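Local coordinates for protein peptidyl tryptophan dihydroxylase (Pseudomonas putida, PDB 7CTQ) that probably dihydroxylates a tryptophan side chain within a polypeptide, using bound FAD, as a step in building the tryptophylquinone cofactor of quinohemoprotein amine dehydrogenase, at residues Glu157-Ala171 against Arg188-Ala202. Sequence-based numbering, arbitrary orientation.
Sequences ETVSLLNVWQAAPGA and RLEDGRCYWQVTLDA. With FAD (flavin-adenine dinucleotide), chain C.
The indole of W165 lies like a lid over C194, whose CB sits 3.5 Å from the centroid of the six-membered ring, a CH-pi contact over the face. Chi1 of 68° sets CG between the backbone N and the carbonyl carbon and swings the ring across to the neighbouring strand, where its rim meets CB of W196 edge-on; A231 O takes the indole N-H. With an alanine in its place, C194 CB is likely to lose the ring that covers it and A231 O its indole donor. SG of C194, obliquely beside the five-membered ring, also abuts CB of A167. Farther along the same face, L161 and L200 cross nearly at right angles, and helix 208-220 packs against N163, W196 and L200.

On the opposite face, S160 OG and T199 OG1 share a 3.0 Å hydrogen bond, while S160 CB and Q197 OE1 meet the rim of the isoalloxazine, at C7M (3.6 Å) and C6 (3.5 Å) respectively. Farther along, in one of its two conformers, the Y195 ring lies under CD1 of L162.

At the loop end of the pair, Q166, bent at chi2 (72°), brings NE2 onto an in-plane lone pair of D191 O, 3.0 Å away. R188 reaches out fully extended: A171 CB rests over one guanidinium face, while NH2 bonds A168 O and pairs with D230.

V159, L161, N163 and W165 each exchange two backbone N-H...O bonds with L200, V198, W196 and C194, respectively. Alternating with non-hydrogen-bonded pairs such as S160 with T199, they mark a regular antiparallel pair, here bordering the FAD pocket, consistent with the substrate-side sheet of flavin-dependent monooxygenases.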
loop_
_atom_site.group_PDB
_atom_site.type_symbol
_atom_site.label_atom_id
_atom_site.label_comp_id
_atom_site.label_asym_id
_atom_site.label_seq_id
_atom_site.Cartn_x
_atom_site.Cartn_y
_atom_site.Cartn_z
ATOM N N GLU A 157 -15.473 -8.502 -4.536
ATOM C CA GLU A 157 -14.712 -9.658 -4.080
ATOM C C GLU A 157 -13.869 -10.218 -5.221
ATOM O O GLU A 157 -14.381 -10.503 -6.307
ATOM C CB GLU A 157 -15.647 -10.736 -3.538
ATOM C CG GLU A 157 -14.958 -11.658 -2.547
ATOM C CD GLU A 157 -14.496 -10.916 -1.301
ATOM O OE1 GLU A 157 -15.198 -9.968 -0.858
ATOM O OE2 GLU A 157 -13.414 -11.265 -0.777
ATOM N N THR A 158 -12.571 -10.369 -4.971
ATOM C CA THR A 158 -11.616 -10.651 -6.035
ATOM C C THR A 158 -10.638 -11.728 -5.580
ATOM O O THR A 158 -10.171 -11.709 -4.437
ATOM C CB THR A 158 -10.854 -9.368 -6.420
ATOM O OG1 THR A 158 -11.797 -8.325 -6.709
ATOM C CG2 THR A 158 -10.010 -9.589 -7.643
ATOM N N VAL A 159 -10.319 -12.654 -6.478
ATOM C CA VAL A 159 -9.385 -13.737 -6.186
ATOM C C VAL A 159 -8.305 -13.757 -7.260
ATOM O O VAL A 159 -8.581 -13.564 -8.451
ATOM C CB VAL A 159 -10.102 -15.105 -6.078
ATOM C CG1 VAL A 159 -9.104 -16.235 -5.969
ATOM C CG2 VAL A 159 -10.995 -15.142 -4.853
ATOM N N SER A 160 -7.066 -13.958 -6.831
ATOM C CA SER A 160 -5.953 -14.130 -7.748
ATOM C C SER A 160 -5.509 -15.585 -7.636
ATOM O O SER A 160 -5.189 -16.053 -6.540
ATOM C CB SER A 160 -4.818 -13.153 -7.421
ATOM O OG SER A 160 -5.223 -11.806 -7.689
ATOM N N LEU A 161 -5.562 -16.309 -8.750
ATOM C CA LEU A 161 -5.147 -17.710 -8.803
ATOM C C LEU A 161 -3.761 -17.793 -9.423
ATOM O O LEU A 161 -3.519 -17.222 -10.491
ATOM C CB LEU A 161 -6.129 -18.551 -9.619
ATOM C CG LEU A 161 -7.611 -18.479 -9.267
ATOM C CD1 LEU A 161 -8.398 -19.280 -10.288
ATOM C CD2 LEU A 161 -7.852 -18.990 -7.856
ATOM N N LEU A 162 -2.868 -18.536 -8.777
ATOM C CA LEU A 162 -1.456 -18.530 -9.119
ATOM C C LEU A 162 -0.976 -19.939 -9.474
ATOM O O LEU A 162 -1.279 -20.904 -8.764
ATOM C CB LEU A 162 -0.648 -17.955 -7.953
ATOM C CG LEU A 162 0.829 -18.328 -7.956
ATOM C CD1 LEU A 162 1.573 -17.435 -8.926
ATOM C CD2 LEU A 162 1.402 -18.223 -6.563
ATOM N N ASN A 163 -0.237 -20.051 -10.575
ATOM C CA ASN A 163 0.495 -21.266 -10.920
ATOM C C ASN A 163 1.986 -20.973 -10.850
ATOM O O ASN A 163 2.444 -19.936 -11.347
ATOM C CB ASN A 163 0.134 -21.768 -12.317
ATOM C CG ASN A 163 -1.116 -22.640 -12.339
ATOM O OD1 ASN A 163 -1.861 -22.623 -13.311
ATOM N ND2 ASN A 163 -1.334 -23.422 -11.281
ATOM N N VAL A 164 2.737 -21.881 -10.231
ATOM C CA VAL A 164 4.182 -21.752 -10.084
ATOM C C VAL A 164 4.817 -23.059 -10.536
ATOM O O VAL A 164 4.397 -24.134 -10.098
ATOM C CB VAL A 164 4.583 -21.443 -8.630
ATOM C CG1 VAL A 164 6.092 -21.428 -8.507
ATOM C CG2 VAL A 164 3.995 -20.105 -8.178
ATOM N N TRP A 165 5.820 -22.973 -11.401
ATOM C CA TRP A 165 6.487 -24.172 -11.899
ATOM C C TRP A 165 7.896 -23.804 -12.347
ATOM O O TRP A 165 8.290 -22.633 -12.327
ATOM C CB TRP A 165 5.685 -24.819 -13.032
ATOM C CG TRP A 165 5.635 -24.017 -14.287
ATOM C CD1 TRP A 165 6.349 -24.236 -15.427
ATOM C CD2 TRP A 165 4.810 -22.874 -14.547
ATOM N NE1 TRP A 165 6.028 -23.302 -16.380
ATOM C CE2 TRP A 165 5.084 -22.452 -15.865
ATOM C CE3 TRP A 165 3.873 -22.157 -13.789
ATOM C CZ2 TRP A 165 4.457 -21.340 -16.445
ATOM C CZ3 TRP A 165 3.249 -21.060 -14.366
ATOM C CH2 TRP A 165 3.544 -20.661 -15.680
ATOM N N GLN A 166 8.649 -24.821 -12.768
ATOM C CA GLN A 166 10.045 -24.682 -13.154
ATOM C C GLN A 166 10.206 -24.947 -14.644
ATOM O O GLN A 166 9.599 -25.873 -15.190
ATOM C CB GLN A 166 10.925 -25.642 -12.348
ATOM C CG GLN A 166 12.417 -25.557 -12.652
ATOM C CD GLN A 166 13.064 -24.292 -12.111
ATOM O OE1 GLN A 166 12.861 -23.923 -10.953
ATOM N NE2 GLN A 166 13.836 -23.613 -12.954
ATOM N N ALA A 167 11.018 -24.127 -15.302
ATOM C CA ALA A 167 11.289 -24.288 -16.723
ATOM C C ALA A 167 12.783 -24.083 -16.950
ATOM O O ALA A 167 13.573 -24.031 -16.000
ATOM C CB ALA A 167 10.436 -23.327 -17.558
ATOM N N ALA A 168 13.165 -23.959 -18.225
ATOM C CA ALA A 168 14.572 -23.819 -18.589
ATOM C C ALA A 168 15.077 -22.429 -18.227
ATOM O O ALA A 168 14.420 -21.432 -18.552
ATOM C CB ALA A 168 14.770 -24.070 -20.082
ATOM N N PRO A 169 16.236 -22.316 -17.567
ATOM C CA PRO A 169 16.774 -20.991 -17.232
ATOM C C PRO A 169 17.178 -20.171 -18.446
ATOM O O PRO A 169 17.084 -20.642 -19.584
ATOM C CB PRO A 169 17.992 -21.324 -16.361
ATOM C CG PRO A 169 17.672 -22.650 -15.775
ATOM C CD PRO A 169 16.956 -23.389 -16.865
ATOM N N GLY A 170 17.604 -18.929 -18.198
ATOM C CA GLY A 170 18.166 -18.060 -19.217
ATOM C C GLY A 170 17.240 -17.652 -20.349
ATOM O O GLY A 170 17.495 -17.991 -21.510
ATOM N N ALA A 171 16.173 -16.912 -20.026
ATOM C CA ALA A 171 15.257 -16.335 -21.007
ATOM C C ALA A 171 14.213 -15.476 -20.303
ATOM O O ALA A 171 13.011 -15.750 -20.419
ATOM C CB ALA A 171 14.559 -17.423 -21.829
ATOM N N ARG A 188 8.744 -15.048 -15.995
ATOM C CA ARG A 188 9.709 -16.135 -16.077
ATOM C C ARG A 188 11.064 -15.583 -15.664
ATOM O O ARG A 188 11.600 -14.695 -16.333
ATOM C CB ARG A 188 9.755 -16.713 -17.493
ATOM C CG ARG A 188 10.666 -17.898 -17.662
ATOM C CD ARG A 188 10.913 -18.140 -19.129
ATOM N NE ARG A 188 11.640 -19.384 -19.342
ATOM C CZ ARG A 188 12.008 -19.830 -20.536
ATOM N NH1 ARG A 188 11.711 -19.122 -21.622
ATOM N NH2 ARG A 188 12.669 -20.979 -20.645
ATOM N N LEU A 189 11.599 -16.080 -14.553
ATOM C CA LEU A 189 12.859 -15.569 -14.047
ATOM C C LEU A 189 14.025 -16.149 -14.846
ATOM O O LEU A 189 13.872 -17.086 -15.639
ATOM C CB LEU A 189 13.013 -15.890 -12.563
ATOM C CG LEU A 189 12.019 -15.223 -11.612
ATOM C CD1 LEU A 189 12.064 -15.905 -10.257
ATOM C CD2 LEU A 189 12.342 -13.756 -11.476
ATOM N N GLU A 190 15.209 -15.572 -14.627
ATOM C CA GLU A 190 16.391 -16.012 -15.361
ATOM C C GLU A 190 16.765 -17.441 -14.996
ATOM O O GLU A 190 17.161 -18.222 -15.867
ATOM C CB GLU A 190 17.559 -15.066 -15.097
ATOM C CG GLU A 190 18.806 -15.399 -15.889
ATOM C CD GLU A 190 19.375 -14.189 -16.592
ATOM O OE1 GLU A 190 19.371 -14.174 -17.842
ATOM O OE2 GLU A 190 19.813 -13.249 -15.897
ATOM N N ASP A 191 16.629 -17.803 -13.720
ATOM C CA ASP A 191 16.868 -19.163 -13.251
ATOM C C ASP A 191 15.740 -20.129 -13.622
ATOM O O ASP A 191 15.725 -21.261 -13.125
ATOM C CB ASP A 191 17.098 -19.167 -11.729
ATOM C CG ASP A 191 15.817 -18.933 -10.929
ATOM O OD1 ASP A 191 14.833 -18.416 -11.496
ATOM O OD2 ASP A 191 15.797 -19.262 -9.721
ATOM N N GLY A 192 14.791 -19.710 -14.463
ATOM C CA GLY A 192 13.773 -20.594 -14.982
ATOM C C GLY A 192 12.510 -20.717 -14.154
ATOM O O GLY A 192 11.571 -21.391 -14.595
ATOM N N ARG A 193 12.455 -20.110 -12.969
ATOM C CA ARG A 193 11.220 -20.116 -12.190
ATOM C C ARG A 193 10.125 -19.364 -12.934
ATOM O O ARG A 193 10.363 -18.305 -13.518
ATOM C CB ARG A 193 11.448 -19.497 -10.809
ATOM C CG ARG A 193 12.101 -20.452 -9.810
ATOM C CD ARG A 193 12.213 -19.838 -8.419
ATOM N NE ARG A 193 13.026 -18.625 -8.414
ATOM C CZ ARG A 193 13.498 -18.051 -7.312
ATOM N NH1 ARG A 193 13.242 -18.581 -6.123
ATOM N NH2 ARG A 193 14.229 -16.947 -7.398
ATOM N N CYS A 194 8.923 -19.932 -12.935
ATOM C CA CYS A 194 7.814 -19.398 -13.709
ATOM C C CYS A 194 6.630 -19.109 -12.802
ATOM O O CYS A 194 6.413 -19.785 -11.787
ATOM C CB CYS A 194 7.392 -20.355 -14.814
ATOM S SG CYS A 194 8.668 -20.607 -16.041
ATOM N N TYR A 195 5.852 -18.109 -13.213
ATOM C CA TYR A 195 4.797 -17.499 -12.416
ATOM C C TYR A 195 3.646 -17.141 -13.344
ATOM O O TYR A 195 3.866 -16.567 -14.414
ATOM C CB TYR A 195 5.335 -16.246 -11.704
ATOM C CG TYR A 195 4.378 -15.539 -10.761
ATOM C CD1 TYR A 195 4.523 -15.649 -9.382
ATOM C CD2 TYR A 195 3.357 -14.732 -11.247
ATOM C CE1 TYR A 195 3.664 -14.986 -8.512
ATOM C CE2 TYR A 195 2.491 -14.074 -10.386
ATOM C CZ TYR A 195 2.646 -14.210 -9.022
ATOM O OH TYR A 195 1.785 -13.560 -8.169
ATOM N N TRP A 196 2.425 -17.495 -12.954
ATOM C CA TRP A 196 1.250 -17.048 -13.694
ATOM C C TRP A 196 0.121 -16.841 -12.699
ATOM O O TRP A 196 -0.153 -17.714 -11.867
ATOM C CB TRP A 196 0.844 -18.055 -14.773
ATOM C CG TRP A 196 -0.411 -17.735 -15.555
ATOM C CD1 TRP A 196 -0.493 -17.055 -16.736
ATOM C CD2 TRP A 196 -1.749 -18.139 -15.232
ATOM N NE1 TRP A 196 -1.804 -16.999 -17.165
ATOM C CE2 TRP A 196 -2.590 -17.665 -16.257
ATOM C CE3 TRP A 196 -2.314 -18.857 -14.172
ATOM C CZ2 TRP A 196 -3.965 -17.882 -16.252
ATOM C CZ3 TRP A 196 -3.681 -19.067 -14.169
ATOM C CH2 TRP A 196 -4.485 -18.587 -15.197
ATOM N N GLN A 197 -0.525 -15.684 -12.789
ATOM C CA GLN A 197 -1.501 -15.271 -11.790
ATOM C C GLN A 197 -2.642 -14.570 -12.501
ATOM O O GLN A 197 -2.430 -13.579 -13.206
ATOM C CB GLN A 197 -0.851 -14.369 -10.740
ATOM C CG GLN A 197 -1.727 -13.278 -10.173
ATOM C CD GLN A 197 -0.900 -12.119 -9.663
ATOM O OE1 GLN A 197 -0.067 -12.284 -8.759
ATOM N NE2 GLN A 197 -1.098 -10.942 -10.259
ATOM N N VAL A 198 -3.842 -15.111 -12.355
ATOM C CA VAL A 198 -5.007 -14.571 -13.029
ATOM C C VAL A 198 -5.917 -14.010 -11.954
ATOM O O VAL A 198 -6.063 -14.597 -10.873
ATOM C CB VAL A 198 -5.728 -15.611 -13.906
ATOM C CG1 VAL A 198 -6.390 -16.704 -13.052
ATOM C CG2 VAL A 198 -6.734 -14.922 -14.808
ATOM N N THR A 199 -6.476 -12.844 -12.232
ATOM C CA THR A 199 -7.295 -12.112 -11.279
ATOM C C THR A 199 -8.722 -12.111 -11.798
ATOM O O THR A 199 -8.967 -11.757 -12.958
ATOM C CB THR A 199 -6.753 -10.693 -11.095
ATOM O OG1 THR A 199 -5.459 -10.781 -10.485
ATOM C CG2 THR A 199 -7.687 -9.857 -10.201
ATOM N N LEU A 200 -9.645 -12.556 -10.956
ATOM C CA LEU A 200 -11.013 -12.803 -11.368
ATOM C C LEU A 200 -11.940 -12.444 -10.223
ATOM O O LEU A 200 -11.513 -12.312 -9.072
ATOM C CB LEU A 200 -11.241 -14.278 -11.738
ATOM C CG LEU A 200 -10.296 -14.952 -12.729
ATOM C CD1 LEU A 200 -10.248 -16.446 -12.455
ATOM C CD2 LEU A 200 -10.765 -14.662 -14.143
ATOM N N ASP A 201 -13.219 -12.320 -10.550
ATOM C CA ASP A 201 -14.244 -12.246 -9.518
ATOM C C ASP A 201 -14.279 -13.550 -8.731
ATOM O O ASP A 201 -14.122 -14.639 -9.293
ATOM C CB ASP A 201 -15.602 -11.967 -10.153
ATOM C CG ASP A 201 -16.451 -11.038 -9.316
ATOM O OD1 ASP A 201 -16.989 -11.494 -8.279
ATOM O OD2 ASP A 201 -16.558 -9.851 -9.687
ATOM N N ALA A 202 -14.456 -13.442 -7.410
ATOM C CA ALA A 202 -14.480 -14.644 -6.580
ATOM C C ALA A 202 -15.671 -15.546 -6.877
ATOM O O ALA A 202 -15.590 -16.754 -6.629
ATOM C CB ALA A 202 -14.475 -14.268 -5.097
HETATM P PA FAD C . 3.652 -8.486 3.537
HETATM O O1A FAD C . 4.604 -8.104 2.472
HETATM O O2A FAD C . 2.665 -9.561 3.106
HETATM O O5B FAD C . 4.457 -8.836 4.830
HETATM C C5B FAD C . 3.872 -9.612 5.894
HETATM C C4B FAD C . 4.997 -10.382 6.532
HETATM O O4B FAD C . 4.518 -10.998 7.749
HETATM C C3B FAD C . 5.600 -11.506 5.684
HETATM O O3B FAD C . 7.013 -11.555 5.865
HETATM C C2B FAD C . 4.887 -12.757 6.213
HETATM O O2B FAD C . 5.670 -13.944 6.099
HETATM C C1B FAD C . 4.734 -12.392 7.689
HETATM N N9A FAD C . 3.677 -13.066 8.429
HETATM C C8A FAD C . 2.419 -13.407 8.018
HETATM N N7A FAD C . 1.689 -14.001 8.930
HETATM C C5A FAD C . 2.545 -14.087 10.012
HETATM C C6A FAD C . 2.398 -14.634 11.303
HETATM N N6A FAD C . 1.285 -15.221 11.739
HETATM N N1A FAD C . 3.452 -14.549 12.157
HETATM C C2A FAD C . 4.574 -13.962 11.730
HETATM N N3A FAD C . 4.822 -13.417 10.534
HETATM C C4A FAD C . 3.767 -13.507 9.719
HETATM N N1 FAD C . 2.807 -5.358 -5.109
HETATM C C2 FAD C . 3.690 -4.876 -6.035
HETATM O O2 FAD C . 4.423 -3.915 -5.794
HETATM N N3 FAD C . 3.782 -5.479 -7.272
HETATM C C4 FAD C . 3.051 -6.568 -7.701
HETATM O O4 FAD C . 3.230 -7.028 -8.827
HETATM C C4X FAD C . 2.114 -7.073 -6.715
HETATM N N5 FAD C . 1.375 -8.099 -7.042
HETATM C C5X FAD C . 0.479 -8.582 -6.102
HETATM C C6 FAD C . -0.325 -9.673 -6.436
HETATM C C7 FAD C . -1.251 -10.184 -5.533
HETATM C C7M FAD C . -2.100 -11.364 -5.926
HETATM C C8 FAD C . -1.383 -9.592 -4.266
HETATM C C8M FAD C . -2.369 -10.126 -3.262
HETATM C C9 FAD C . -0.581 -8.508 -3.928
HETATM C C9A FAD C . 0.340 -7.996 -4.834
HETATM N N10 FAD C . 1.171 -6.902 -4.516
HETATM C C10 FAD C . 2.062 -6.401 -5.444
HETATM C "C1'" FAD C . 1.037 -6.224 -3.225
HETATM C "C2'" FAD C . 2.155 -6.525 -2.240
HETATM O "O2'" FAD C . 2.368 -7.930 -2.106
HETATM C "C3'" FAD C . 1.768 -5.930 -0.888
HETATM O "O3'" FAD C . 1.316 -4.600 -1.116
HETATM C "C4'" FAD C . 2.877 -5.881 0.158
HETATM O "O4'" FAD C . 3.644 -7.088 0.160
HETATM C "C5'" FAD C . 2.307 -5.620 1.532
HETATM O "O5'" FAD C . 3.392 -5.386 2.440
HETATM P P FAD C . 3.254 -5.713 3.958
HETATM O O1P FAD C . 2.091 -4.863 4.492
HETATM O O2P FAD C . 4.564 -5.567 4.650
HETATM O O3P FAD C . 2.783 -7.228 3.962
HETATM O O HOH W 1 14.034 -18.470 -17.736
#